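Local coordinates for protein mucus binding proteinn (Lactobacillus reuteri, PDB 4MT5) that probably binds mucin, this chain being one mucus-binding repeat of a larger cell-wall-attached surface protein linked to the adaptation of lactobacilli to gastrointestinal mucus, at residues A[87-92]-A[168-174]; A[141-147]-A[161-167]. All coordinates share one frame; numbering follows the deposited sequence.

Contact 1: A[87-92]-A[168-174]; sequences KTVTET and TPDSKDI
Segment 87-92, midway along strand 85-96, meets the turn and strand start of 168-174 in a parallel pairing formed at one end, where strand 174-182 begins. The evidence is a two-bond ladder: Ile174 N donates to Thr90 O at 2.8 Å, and Thr92 N donates to Ile174 O at 2.6 Å, bracketing the bridge between Glu91 and Ile174. Just before it, a side chain does the backbone's work. With CG anti to its own carbonyl carbon (chi1 -80°), Asp173 brings OD1 to 2.5 Å from Thr90 N; the N-H comes in nearly straight (171°), but from above the carboxylate plane. A parallel pairing between the first and last strands is a feature of the ubiquitin-like beta-grasp fold, and these strands fit it within the Muc B2-like domain. Farther back, Val89 lies against the turn, its CG2 3.7 Å from Ser171 O and its CG1 3.8 Å from Asp173 OD1. An alanine here, lacking both methyls, is likely to leave a gap beside Ser171 O. On Glu91, CG rests against Ile174 CG2 at 3.7 Å. Lys87 lays CD 3.5 Å from Pro169 O, while its NZ goes to Glu85 in a salt bridge.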
# COMPACT_ATOMS: atom_id res chain seq x y z
N LYS A 87 3.88 -9.92 -5.52
CA LYS A 87 4.57 -11.14 -5.07
C LYS A 87 4.33 -12.29 -6.05
O LYS A 87 3.19 -12.66 -6.31
CB LYS A 87 4.09 -11.54 -3.67
CG LYS A 87 4.41 -10.53 -2.55
CD LYS A 87 5.21 -11.18 -1.41
CE LYS A 87 5.48 -10.18 -0.30
NZ LYS A 87 5.74 -8.80 -0.84
N THR A 88 5.40 -12.86 -6.59
CA THR A 88 5.25 -13.91 -7.59
C THR A 88 5.64 -15.31 -7.10
O THR A 88 6.76 -15.54 -6.63
CB THR A 88 6.01 -13.58 -8.87
OG1 THR A 88 5.38 -12.46 -9.50
CG2 THR A 88 6.00 -14.76 -9.83
N VAL A 89 4.71 -16.25 -7.20
CA VAL A 89 5.00 -17.62 -6.83
C VAL A 89 4.93 -18.50 -8.06
O VAL A 89 3.91 -18.57 -8.75
CB VAL A 89 4.03 -18.13 -5.75
CG1 VAL A 89 4.39 -19.54 -5.36
CG2 VAL A 89 4.09 -17.24 -4.54
N THR A 90 6.05 -19.16 -8.36
CA THR A 90 6.13 -19.98 -9.56
C THR A 90 6.25 -21.46 -9.20
O THR A 90 6.63 -21.82 -8.09
CB THR A 90 7.29 -19.54 -10.50
OG1 THR A 90 8.54 -19.61 -9.80
CG2 THR A 90 7.09 -18.12 -10.99
N GLU A 91 5.88 -22.31 -10.15
CA GLU A 91 6.03 -23.75 -10.00
C GLU A 91 6.80 -24.31 -11.18
O GLU A 91 6.52 -23.98 -12.34
CB GLU A 91 4.67 -24.42 -9.92
CG GLU A 91 4.72 -25.93 -9.91
CD GLU A 91 3.35 -26.55 -10.11
OE1 GLU A 91 2.79 -26.37 -11.21
OE2 GLU A 91 2.82 -27.18 -9.16
N THR A 92 7.78 -25.16 -10.88
CA THR A 92 8.60 -25.77 -11.91
C THR A 92 8.61 -27.30 -11.79
O THR A 92 8.88 -27.85 -10.72
CB THR A 92 10.05 -25.24 -11.87
OG1 THR A 92 10.04 -23.81 -11.98
CG2 THR A 92 10.86 -25.82 -13.01
N THR A 168 -0.36 -18.91 -1.29
CA THR A 168 -0.71 -17.55 -0.89
C THR A 168 0.41 -16.63 -1.35
O THR A 168 1.43 -17.11 -1.85
CB THR A 168 -0.86 -17.44 0.64
OG1 THR A 168 0.43 -17.59 1.25
CG2 THR A 168 -1.82 -18.49 1.17
N PRO A 169 0.25 -15.30 -1.20
CA PRO A 169 1.36 -14.41 -1.57
C PRO A 169 2.66 -14.72 -0.82
O PRO A 169 3.77 -14.42 -1.30
CB PRO A 169 0.84 -13.03 -1.15
CG PRO A 169 -0.64 -13.15 -1.26
CD PRO A 169 -0.99 -14.55 -0.90
N ASP A 170 2.53 -15.32 0.35
CA ASP A 170 3.67 -15.55 1.22
C ASP A 170 4.47 -16.78 0.80
O ASP A 170 5.69 -16.83 1.00
CB ASP A 170 3.18 -15.66 2.67
CG ASP A 170 2.30 -14.47 3.09
OD1 ASP A 170 2.69 -13.30 2.84
OD2 ASP A 170 1.20 -14.71 3.66
N SER A 171 3.79 -17.73 0.18
CA SER A 171 4.33 -19.05 -0.17
C SER A 171 5.69 -19.04 -0.88
O SER A 171 6.05 -18.07 -1.56
CB SER A 171 3.31 -19.84 -1.01
OG SER A 171 2.10 -20.06 -0.32
N LYS A 172 6.43 -20.14 -0.71
CA LYS A 172 7.71 -20.39 -1.41
C LYS A 172 7.50 -21.13 -2.73
O LYS A 172 6.62 -21.99 -2.83
CB LYS A 172 8.65 -21.22 -0.55
CG LYS A 172 8.99 -20.64 0.81
CD LYS A 172 9.91 -21.59 1.56
CE LYS A 172 9.93 -21.29 3.04
NZ LYS A 172 10.62 -22.37 3.81
N ASP A 173 8.33 -20.80 -3.72
CA ASP A 173 8.20 -21.38 -5.06
C ASP A 173 8.16 -22.90 -5.04
O ASP A 173 8.64 -23.53 -4.10
CB ASP A 173 9.34 -20.91 -5.98
CG ASP A 173 9.11 -19.51 -6.55
OD1 ASP A 173 7.93 -19.07 -6.64
OD2 ASP A 173 10.11 -18.85 -6.92
N ILE A 174 7.60 -23.48 -6.09
CA ILE A 174 7.45 -24.93 -6.10
C ILE A 174 8.39 -25.62 -7.09
O ILE A 174 8.34 -25.37 -8.30
CB ILE A 174 6.00 -25.34 -6.33
CG1 ILE A 174 5.16 -24.91 -5.12
CG2 ILE A 174 5.90 -26.84 -6.57
CD1 ILE A 174 3.73 -25.40 -5.15
O HOH W 1 9.87 -23.48 -8.84

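Contact 2: A[141-147]-A[161-167]; sequences SKTFAAV and QINEFTV
Segments 141-147 and 161-167 pair as a two-stranded antiparallel sheet that lies against the main mixed sheet of the beta-grasp domain. The axes of strands 142-144 and 165-167 approach to 4.6 Å with their directions 148° apart. Lys142 and Val167 form a hydrogen-bonded pair: Val167 N reaches Lys142 O at 2.9 Å, and Lys142 N returns a more bent bond to Val167 O. Phe144 N then donates to Phe165 O at 2.7 Å. Pairing is interrupted by Ala145 and Ala146 facing Asn163 and Glu164, and resumes when Val147 and Ile162 exchange backbone bonds.

The tightly packed side carries Phe144 and Val167, both buried. A chi1 of -83°, which sets CG beside the backbone N, swings the Phe144 ring across Val167 at about a right angle, CE2 3.9 Å from Val167 CG2. Glu91, Thr109 and Val111 of the main sheet also touch this ring, and Val147 and Ile162 continue the row along Tyr95 and Ile93.

The other side is open to solvent: Thr143 and Thr166 form an exposed non-hydrogen-bonded pair, and Glu164 is exposed as well. Lys142, by contrast, leaves from the Phe144 face, touches Val111 and is only partly exposed; its chain curls back on its own strand, NZ donating at 2.8 Å to Thr143 O from above the carbonyl plane.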
# COMPACT_ATOMS: atom_id res chain seq x y z
N SER A 141 -5.49 -16.50 -2.50
CA SER A 141 -4.72 -17.69 -2.85
C SER A 141 -5.06 -18.12 -4.26
O SER A 141 -5.91 -17.53 -4.93
CB SER A 141 -5.01 -18.81 -1.87
OG SER A 141 -6.40 -19.02 -1.74
N LYS A 142 -4.39 -19.16 -4.72
CA LYS A 142 -4.59 -19.65 -6.07
C LYS A 142 -4.16 -21.10 -6.02
O LYS A 142 -3.19 -21.44 -5.35
CB LYS A 142 -3.75 -18.83 -7.07
CG LYS A 142 -3.65 -19.38 -8.49
CD LYS A 142 -5.02 -19.58 -9.14
CE LYS A 142 -4.87 -19.96 -10.62
NZ LYS A 142 -3.76 -20.96 -10.83
N THR A 143 -4.91 -21.97 -6.67
CA THR A 143 -4.50 -23.36 -6.73
C THR A 143 -3.85 -23.60 -8.08
O THR A 143 -4.35 -23.15 -9.11
CB THR A 143 -5.67 -24.34 -6.52
OG1 THR A 143 -6.61 -24.21 -7.60
CG2 THR A 143 -6.37 -24.07 -5.19
N PHE A 144 -2.72 -24.28 -8.06
CA PHE A 144 -2.09 -24.67 -9.30
C PHE A 144 -2.80 -25.91 -9.81
O PHE A 144 -3.03 -26.85 -9.04
CB PHE A 144 -0.62 -24.97 -9.08
CG PHE A 144 0.24 -23.75 -9.07
CD1 PHE A 144 0.28 -22.91 -10.18
CD2 PHE A 144 1.02 -23.44 -7.97
CE1 PHE A 144 1.08 -21.78 -10.19
CE2 PHE A 144 1.83 -22.31 -7.97
CZ PHE A 144 1.86 -21.47 -9.09
N ALA A 145 -3.18 -25.89 -11.08
CA ALA A 145 -3.77 -27.07 -11.70
C ALA A 145 -2.75 -28.20 -11.60
O ALA A 145 -1.57 -27.99 -11.88
CB ALA A 145 -4.13 -26.79 -13.14
N ALA A 146 -3.20 -29.38 -11.17
CA ALA A 146 -2.34 -30.56 -11.20
C ALA A 146 -1.83 -30.78 -12.62
O ALA A 146 -2.58 -30.61 -13.59
CB ALA A 146 -3.09 -31.77 -10.69
N VAL A 147 -0.56 -31.13 -12.76
CA VAL A 147 0.03 -31.37 -14.09
C VAL A 147 0.32 -32.85 -14.35
O VAL A 147 1.01 -33.52 -13.57
CB VAL A 147 1.30 -30.51 -14.36
CG1 VAL A 147 2.08 -31.07 -15.54
CG2 VAL A 147 0.93 -29.07 -14.62
N GLN A 161 1.31 -37.91 -12.20
CA GLN A 161 1.09 -36.48 -12.27
C GLN A 161 1.53 -35.90 -10.94
O GLN A 161 1.59 -36.61 -9.93
CB GLN A 161 -0.39 -36.18 -12.48
CG GLN A 161 -1.26 -36.63 -11.31
CD GLN A 161 -2.63 -35.98 -11.29
OE1 GLN A 161 -3.20 -35.66 -12.34
NE2 GLN A 161 -3.17 -35.79 -10.09
N ILE A 162 1.83 -34.62 -10.92
CA ILE A 162 2.00 -33.99 -9.63
C ILE A 162 0.73 -33.20 -9.28
O ILE A 162 0.07 -32.64 -10.16
CB ILE A 162 3.28 -33.16 -9.55
CG1 ILE A 162 3.59 -32.78 -8.08
CG2 ILE A 162 3.18 -31.95 -10.48
CD1 ILE A 162 3.47 -33.95 -7.07
N ASN A 163 0.40 -33.20 -7.99
CA ASN A 163 -0.90 -32.74 -7.49
C ASN A 163 -1.25 -31.28 -7.75
O ASN A 163 -0.53 -30.54 -8.42
CB ASN A 163 -0.98 -32.98 -5.98
CG ASN A 163 -0.82 -34.44 -5.63
OD1 ASN A 163 -0.67 -35.28 -6.51
ND2 ASN A 163 -0.85 -34.74 -4.33
N GLU A 164 -2.40 -30.89 -7.21
CA GLU A 164 -2.71 -29.48 -7.08
C GLU A 164 -2.02 -29.02 -5.82
O GLU A 164 -1.84 -29.79 -4.87
CB GLU A 164 -4.20 -29.27 -6.89
CG GLU A 164 -5.03 -29.45 -8.12
CD GLU A 164 -6.48 -29.13 -7.84
OE1 GLU A 164 -6.92 -29.36 -6.69
OE2 GLU A 164 -7.17 -28.64 -8.76
N PHE A 165 -1.64 -27.75 -5.82
CA PHE A 165 -1.08 -27.10 -4.65
C PHE A 165 -1.69 -25.70 -4.57
O PHE A 165 -1.81 -25.00 -5.58
CB PHE A 165 0.45 -27.05 -4.75
CG PHE A 165 1.13 -28.29 -4.23
CD1 PHE A 165 0.64 -28.97 -3.12
CD2 PHE A 165 2.27 -28.78 -4.86
CE1 PHE A 165 1.27 -30.11 -2.63
CE2 PHE A 165 2.91 -29.93 -4.38
CZ PHE A 165 2.41 -30.59 -3.27
N THR A 166 -2.10 -25.31 -3.36
CA THR A 166 -2.62 -23.97 -3.15
C THR A 166 -1.50 -23.09 -2.62
O THR A 166 -0.70 -23.53 -1.79
CB THR A 166 -3.81 -23.96 -2.16
OG1 THR A 166 -4.88 -24.75 -2.68
CG2 THR A 166 -4.32 -22.54 -1.95
N VAL A 167 -1.44 -21.85 -3.10
CA VAL A 167 -0.40 -20.92 -2.67
C VAL A 167 -0.98 -19.55 -2.28
O VAL A 167 -1.97 -19.10 -2.86
CB VAL A 167 0.69 -20.76 -3.74
CG1 VAL A 167 1.46 -22.06 -3.91
CG2 VAL A 167 0.07 -20.35 -5.06

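Overall arrangement
From the N terminus the chain passes through the mucin binding domain and into the Muc B2-like domain, where strand 85-96 supplies 87-92. Some 76 residues later 168-174 returns to that strand, so contact 1 closes a long loop. Contact 2 is nested inside it: 141-147 and 161-167 close a shorter excursion, and the chain runs directly from 167 into 168. Contact 1 joins strand 174-182 to strand 85-96 in the main mixed sheet; contact 2 makes the small sheet lying against it. The centres are 11 Å apart, and the two touch where Phe144 CZ lies 3.6 Å from Val89 O and Phe165 CD2 lies 3.7 Å from Ile174 CD1.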